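Local coordinates for biofilm-associated surface protein (Staphylococcus aureus, PDB 7C7U) that probably promotes biofilm formation as a calcium-binding, cell-wall-anchored surface protein, acting as a switch that modulates functional amyloid formation, at residues T443-V448 / N539-S544; G434-A439 / Y496-D501. All blocks are in the same frame, centred on the assembly; numbering follows the deposited sequence.

Contact 1 (T443-V448 / N539-S544); sequences TEDTVV and NGTSGS
The carboxylate of D445 presents its edge to the bend T541-S544: T541 OG1 comes to one oxygen and the backbone N-H of S542 to the other, so the segment 539-544 grips the edge and leaves the two faces alone. T541 OG1 donates to the syn lone pair of D445 OD2 at 2.7 Å. S542 N reaches D445 OD1 at 3.0 Å, nearly straight (166°) but 16° out of the carboxylate plane. Close to that plane, S542 CB also rests 3.3 Å from D445 OD1. The threonine hydroxyl is delivered by its first torsion, which puts OG1 opposite the backbone N (chi1 -172°), and the two side chains run roughly perpendicular.

The bend is a type II turn, with G543 supplying the positive phi. T541 O closes it by accepting from S544 N at 3.1 Å and from S544 OG at 2.7 Å, while S542 OG turns elsewhere, to P562 O and A563 O.

D445 OD2 takes a further bond from T442 N. Three donors thus satisfy a buried carboxylate, which would favour its ionised form and fix its rotation, tying the hairpin turn after strand 437-442 to the loop before strand 545-550.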
ATOM      1  N   THR A 443      35.734   3.632  32.419  1.00 33.25           N
ATOM      2  CA  THR A 443      35.132   3.760  33.740  1.00 32.98           C
ATOM      3  C   THR A 443      35.117   5.198  34.249  1.00 33.09           C
ATOM      4  O   THR A 443      34.399   5.471  35.212  1.00 35.72           O
ATOM      5  CB  THR A 443      35.876   2.885  34.765  1.00 37.59           C
ATOM      6  OG1 THR A 443      37.209   3.384  34.926  1.00 37.54           O
ATOM      7  CG2 THR A 443      35.930   1.394  34.349  1.00 34.53           C
ATOM      8  N   GLU A 444      35.861   6.124  33.630  1.00 35.07           N
ATOM      9  CA  GLU A 444      35.821   7.532  34.028  1.00 37.06           C
ATOM     10  C   GLU A 444      34.836   8.366  33.210  1.00 39.23           C
ATOM     11  O   GLU A 444      34.562   9.515  33.578  1.00 32.52           O
ATOM     12  CB  GLU A 444      37.211   8.158  33.925  1.00 38.65           C
ATOM     13  CG  GLU A 444      38.058   7.860  35.163  1.00 42.39           C
ATOM     14  CD  GLU A 444      39.475   8.382  35.055  1.00 47.31           C
ATOM     15  OE1 GLU A 444      39.944   8.584  33.912  1.00 45.54           O
ATOM     16  OE2 GLU A 444      40.116   8.584  36.120  1.00 45.48           O
ATOM     17  N   ASP A 445      34.294   7.817  32.134  1.00 31.83           N
ATOM     18  CA  ASP A 445      33.350   8.551  31.293  1.00 38.45           C
ATOM     19  C   ASP A 445      31.963   8.590  31.914  1.00 36.16           C
ATOM     20  O   ASP A 445      31.573   7.704  32.685  1.00 38.22           O
ATOM     21  CB  ASP A 445      33.276   7.929  29.896  1.00 30.79           C
ATOM     22  CG  ASP A 445      34.481   8.286  29.054  1.00 36.93           C
ATOM     23  OD1 ASP A 445      34.708   9.502  28.858  1.00 34.99           O
ATOM     24  OD2 ASP A 445      35.223   7.368  28.626  1.00 36.59           O
ATOM     25  N   THR A 446      31.219   9.650  31.585  1.00 32.61           N
ATOM     26  CA  THR A 446      29.891   9.851  32.140  1.00 36.53           C
ATOM     27  C   THR A 446      28.805   9.906  31.072  1.00 36.85           C
ATOM     28  O   THR A 446      27.653  10.197  31.405  1.00 33.31           O
ATOM     29  CB  THR A 446      29.858  11.128  32.990  1.00 37.27           C
ATOM     30  OG1 THR A 446      30.256  12.241  32.187  1.00 38.73           O
ATOM     31  CG2 THR A 446      30.812  11.000  34.206  1.00 41.92           C
ATOM     32  N   VAL A 447      29.137   9.642  29.803  1.00 34.04           N
ATOM     33  CA  VAL A 447      28.156   9.665  28.719  1.00 36.36           C
ATOM     34  C   VAL A 447      28.458   8.514  27.762  1.00 36.77           C
ATOM     35  O   VAL A 447      29.616   8.285  27.397  1.00 36.66           O
ATOM     36  CB  VAL A 447      28.132  11.009  27.949  1.00 36.58           C
ATOM     37  CG1 VAL A 447      26.972  11.029  26.895  1.00 36.27           C
ATOM     38  CG2 VAL A 447      28.001  12.196  28.898  1.00 40.06           C
ATOM     39  N   VAL A 448      27.414   7.793  27.356  1.00 38.54           N
ATOM     40  CA  VAL A 448      27.479   6.835  26.255  1.00 31.46           C
ATOM     41  C   VAL A 448      26.930   7.544  25.025  1.00 36.58           C
ATOM     42  O   VAL A 448      25.743   7.882  24.982  1.00 34.11           O
ATOM     43  CB  VAL A 448      26.673   5.564  26.548  1.00 36.68           C
ATOM     44  CG1 VAL A 448      26.693   4.601  25.312  1.00 31.10           C
ATOM     45  CG2 VAL A 448      27.162   4.869  27.798  1.00 36.07           C
ATOM     46  N   ASN A 539      32.506   9.994  18.229  1.00 44.00           N
ATOM     47  CA  ASN A 539      32.318   9.580  19.616  1.00 43.47           C
ATOM     48  C   ASN A 539      33.600   8.933  20.120  1.00 43.91           C
ATOM     49  O   ASN A 539      34.265   8.199  19.382  1.00 40.06           O
ATOM     50  CB  ASN A 539      31.150   8.593  19.752  1.00 42.21           C
ATOM     51  CG  ASN A 539      29.914   9.054  19.006  1.00 40.69           C
ATOM     52  OD1 ASN A 539      29.253  10.000  19.418  1.00 39.83           O
ATOM     53  ND2 ASN A 539      29.616   8.405  17.885  1.00 44.08           N
ATOM     54  N   GLY A 540      33.939   9.201  21.373  1.00 44.92           N
ATOM     55  CA  GLY A 540      35.169   8.667  21.939  1.00 38.87           C
ATOM     56  C   GLY A 540      35.316   9.123  23.369  1.00 41.18           C
ATOM     57  O   GLY A 540      34.531   9.934  23.879  1.00 41.26           O
ATOM     58  N   THR A 541      36.336   8.585  24.024  1.00 41.84           N
ATOM     59  CA  THR A 541      36.487   8.885  25.437  1.00 39.79           C
ATOM     60  C   THR A 541      36.810  10.366  25.655  1.00 42.74           C
ATOM     61  O   THR A 541      37.472  11.024  24.843  1.00 42.37           O
ATOM     62  CB  THR A 541      37.549   7.986  26.074  1.00 39.73           C
ATOM     63  OG1 THR A 541      37.536   8.191  27.490  1.00 42.05           O
ATOM     64  CG2 THR A 541      38.916   8.302  25.538  1.00 41.75           C
ATOM     65  N   SER A 542      36.340  10.882  26.781  1.00 41.53           N
ATOM     66  CA  SER A 542      36.491  12.298  27.071  1.00 44.49           C
ATOM     67  C   SER A 542      37.971  12.654  27.219  1.00 49.19           C
ATOM     68  O   SER A 542      38.762  11.895  27.790  1.00 42.69           O
ATOM     69  CB  SER A 542      35.713  12.632  28.343  1.00 44.53           C
ATOM     70  OG  SER A 542      35.795  14.005  28.650  1.00 51.22           O
ATOM     71  N   GLY A 543      38.350  13.810  26.670  1.00 48.96           N
ATOM     72  CA  GLY A 543      39.725  14.260  26.685  1.00 44.92           C
ATOM     73  C   GLY A 543      40.632  13.641  25.639  1.00 46.24           C
ATOM     74  O   GLY A 543      41.780  14.078  25.506  1.00 50.35           O
ATOM     75  N   SER A 544      40.175  12.634  24.901  1.00 48.23           N
ATOM     76  CA  SER A 544      40.939  12.132  23.769  1.00 47.77           C
ATOM     77  C   SER A 544      40.730  13.031  22.554  1.00 50.76           C
ATOM     78  O   SER A 544      39.685  13.664  22.394  1.00 49.84           O
ATOM     79  CB  SER A 544      40.534  10.695  23.425  1.00 45.94           C
ATOM     80  OG  SER A 544      39.262  10.650  22.790  1.00 43.91           O
TER

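Contact 2 (G434-A439 / Y496-D501); sequences GKPQAA and YTIAID
I500 packs against P436, and its side chain can be traced outward from CB. The first torsion (chi1 -44°) sets CG1 opposite the carbonyl carbon and sends it to the proline ring, where I500 CG1 lies 3.4 Å from P436 CB, tighter than ordinary van der Waals contact. The same methylene is 3.7 Å from P436 CG, so it meets two adjacent ring carbons. At the tip, I500 CD1 remains 3.8 Å from P436 CB, the ring and the isoleucine sliding past each other in opposite directions. The side chain of P436 is about 8 Å from a bound calcium ion and touches E509, a calcium ligand.

I498, two residues earlier on the strand, meets A438 and P436. Its CG2 branch contacts A438 CB at 4.1 Å and, more loosely, P436 CB at 4.3 Å, while I498 O sits 3.5 Å from P436 CG. On each segment the inward residues are two apart, whereas Q437 and A499 between them point away.

P436 precedes strand 437-442 and A438 lies on it. Strand 509-516 separates that strand from 494-501 in the seven-stranded mixed sheet, which must curl for their side chains to meet; N511 bridges them, with its ND2 on P436 O and its backbone bonded to I498. F484 of strand 483-487 and A463 of strand 462-466 pack on both isoleucines, an apolar interior consistent with a beta sandwich.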
ATOM      1  N   GLY A 434      16.987   0.763  12.775  1.00 37.39           N
ATOM      2  CA  GLY A 434      18.112  -0.143  12.606  1.00 37.36           C
ATOM      3  C   GLY A 434      18.870  -0.476  13.884  1.00 40.06           C
ATOM      4  O   GLY A 434      18.345  -0.346  14.992  1.00 35.41           O
ATOM      5  N   LYS A 435      20.109  -0.928  13.736  1.00 39.05           N
ATOM      6  CA  LYS A 435      20.902  -1.418  14.859  1.00 38.51           C
ATOM      7  C   LYS A 435      21.633  -0.260  15.535  1.00 37.45           C
ATOM      8  O   LYS A 435      22.362   0.485  14.867  1.00 38.23           O
ATOM      9  CB  LYS A 435      21.900  -2.461  14.388  1.00 37.51           C
ATOM     10  CG  LYS A 435      22.608  -3.227  15.495  1.00 39.49           C
ATOM     11  CD  LYS A 435      23.625  -4.170  14.906  1.00 42.39           C
ATOM     12  CE  LYS A 435      24.203  -5.097  15.960  1.00 48.90           C
ATOM     13  NZ  LYS A 435      25.389  -5.834  15.417  1.00 53.57           N
ATOM     14  N   PRO A 436      21.475  -0.084  16.839  1.00 36.87           N
ATOM     15  CA  PRO A 436      22.184   1.007  17.511  1.00 38.25           C
ATOM     16  C   PRO A 436      23.686   0.763  17.486  1.00 36.99           C
ATOM     17  O   PRO A 436      24.147  -0.379  17.429  1.00 37.50           O
ATOM     18  CB  PRO A 436      21.632   0.962  18.942  1.00 37.39           C
ATOM     19  CG  PRO A 436      21.196  -0.447  19.155  1.00 31.67           C
ATOM     20  CD  PRO A 436      20.760  -0.962  17.783  1.00 39.50           C
ATOM     21  N   GLN A 437      24.451   1.859  17.515  1.00 37.56           N
ATOM     22  CA  GLN A 437      25.911   1.814  17.564  1.00 37.38           C
ATOM     23  C   GLN A 437      26.402   2.761  18.655  1.00 34.72           C
ATOM     24  O   GLN A 437      25.917   3.884  18.777  1.00 36.42           O
ATOM     25  CB  GLN A 437      26.550   2.209  16.213  1.00 38.26           C
ATOM     26  CG  GLN A 437      26.023   1.436  14.974  1.00 38.96           C
ATOM     27  CD  GLN A 437      26.499   0.004  14.959  1.00 40.76           C
ATOM     28  OE1 GLN A 437      27.486  -0.326  15.614  1.00 39.24           O
ATOM     29  NE2 GLN A 437      25.816  -0.858  14.201  1.00 36.98           N
ATOM     30  N   ALA A 438      27.363   2.310  19.454  1.00 35.07           N
ATOM     31  CA  ALA A 438      27.892   3.141  20.528  1.00 34.87           C
ATOM     32  C   ALA A 438      29.377   2.847  20.663  1.00 34.78           C
ATOM     33  O   ALA A 438      29.768   1.680  20.709  1.00 38.00           O
ATOM     34  CB  ALA A 438      27.157   2.865  21.848  1.00 32.14           C
ATOM     35  N   ALA A 439      30.192   3.897  20.696  1.00 36.73           N
ATOM     36  CA  ALA A 439      31.622   3.742  20.929  1.00 42.29           C
ATOM     37  C   ALA A 439      31.880   3.235  22.340  1.00 37.67           C
ATOM     38  O   ALA A 439      31.146   3.559  23.278  1.00 36.07           O
ATOM     39  CB  ALA A 439      32.346   5.075  20.735  1.00 41.80           C
ATOM     40  N   TYR A 496      28.184  -3.883  28.151  1.00 32.93           N
ATOM     41  CA  TYR A 496      26.907  -3.219  28.349  1.00 35.43           C
ATOM     42  C   TYR A 496      26.067  -3.306  27.078  1.00 38.72           C
ATOM     43  O   TYR A 496      26.595  -3.469  25.975  1.00 35.25           O
ATOM     44  CB  TYR A 496      27.115  -1.747  28.735  1.00 36.00           C
ATOM     45  CG  TYR A 496      27.620  -1.564  30.139  1.00 36.07           C
ATOM     46  CD1 TYR A 496      28.914  -1.958  30.496  1.00 37.64           C
ATOM     47  CD2 TYR A 496      26.805  -1.011  31.116  1.00 35.89           C
ATOM     48  CE1 TYR A 496      29.388  -1.795  31.818  1.00 35.36           C
ATOM     49  CE2 TYR A 496      27.255  -0.842  32.424  1.00 33.30           C
ATOM     50  CZ  TYR A 496      28.548  -1.244  32.765  1.00 36.34           C
ATOM     51  OH  TYR A 496      28.981  -1.077  34.058  1.00 36.09           O
ATOM     52  N   THR A 497      24.750  -3.204  27.250  1.00 37.42           N
ATOM     53  CA  THR A 497      23.804  -3.151  26.139  1.00 40.86           C
ATOM     54  C   THR A 497      23.335  -1.717  25.939  1.00 41.45           C
ATOM     55  O   THR A 497      22.986  -1.038  26.912  1.00 38.86           O
ATOM     56  CB  THR A 497      22.587  -4.045  26.392  1.00 39.90           C
ATOM     57  OG1 THR A 497      23.016  -5.382  26.652  1.00 41.77           O
ATOM     58  CG2 THR A 497      21.625  -4.021  25.198  1.00 38.27           C
ATOM     59  N   ILE A 498      23.328  -1.263  24.685  1.00 35.02           N
ATOM     60  CA  ILE A 498      22.635  -0.040  24.303  1.00 35.25           C
ATOM     61  C   ILE A 498      21.349  -0.480  23.616  1.00 40.18           C
ATOM     62  O   ILE A 498      21.387  -1.128  22.559  1.00 37.07           O
ATOM     63  CB  ILE A 498      23.491   0.876  23.408  1.00 33.50           C
ATOM     64  CG1 ILE A 498      22.663   2.079  22.926  1.00 35.35           C
ATOM     65  CG2 ILE A 498      24.163   0.133  22.256  1.00 34.36           C
ATOM     66  CD1 ILE A 498      22.190   2.986  24.079  1.00 37.11           C
ATOM     67  N   ALA A 499      20.213  -0.169  24.242  1.00 41.96           N
ATOM     68  CA  ALA A 499      18.902  -0.620  23.782  1.00 43.11           C
ATOM     69  C   ALA A 499      18.069   0.581  23.368  1.00 42.88           C
ATOM     70  O   ALA A 499      17.985   1.564  24.117  1.00 38.50           O
ATOM     71  CB  ALA A 499      18.173  -1.414  24.871  1.00 41.80           C
ATOM     72  N   ILE A 500      17.449   0.482  22.185  1.00 34.67           N
ATOM     73  CA  ILE A 500      16.614   1.528  21.608  1.00 38.83           C
ATOM     74  C   ILE A 500      15.165   1.053  21.657  1.00 45.83           C
ATOM     75  O   ILE A 500      14.776   0.103  20.954  1.00 42.26           O
ATOM     76  CB  ILE A 500      17.039   1.870  20.175  1.00 40.37           C
ATOM     77  CG1 ILE A 500      18.560   1.985  20.075  1.00 41.71           C
ATOM     78  CG2 ILE A 500      16.391   3.174  19.736  1.00 40.41           C
ATOM     79  CD1 ILE A 500      19.165   3.113  20.883  1.00 40.25           C
ATOM     80  N   ASP A 501      14.358   1.750  22.455  1.00 45.22           N
ATOM     81  CA  ASP A 501      13.013   1.327  22.818  1.00 46.10           C
ATOM     82  C   ASP A 501      12.003   2.185  22.065  1.00 43.27           C
ATOM     83  O   ASP A 501      11.976   3.411  22.222  1.00 43.41           O
ATOM     84  CB  ASP A 501      12.826   1.433  24.335  1.00 47.90           C
ATOM     85  CG  ASP A 501      11.474   0.913  24.823  1.00 53.00           C
ATOM     86  OD1 ASP A 501      10.509   0.811  24.041  1.00 46.10           O
ATOM     87  OD2 ASP A 501      11.376   0.625  26.035  1.00 54.21           O
TER

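In the fold
Contacts 1 and 2 lie about 16 Å apart, centre to centre, on the same side of the chain's centre, and their segments alternate along the chain: 434-439, 443-448, 496-501, 539-544. Strands 437-442 and 447-451, neighbours in one seven-stranded mixed sheet, connect them. The contacts also touch, N539 CB meeting A439 CB at 3.8 Å and V448 CG1 meeting A438 CB at 3.9 Å. Contact 2 lies in the interior of the seven-stranded domain, near its calcium-bound end, whereas contact 1 joins the far turn of that domain to the loop leading into the four-stranded sheet that follows in the chain.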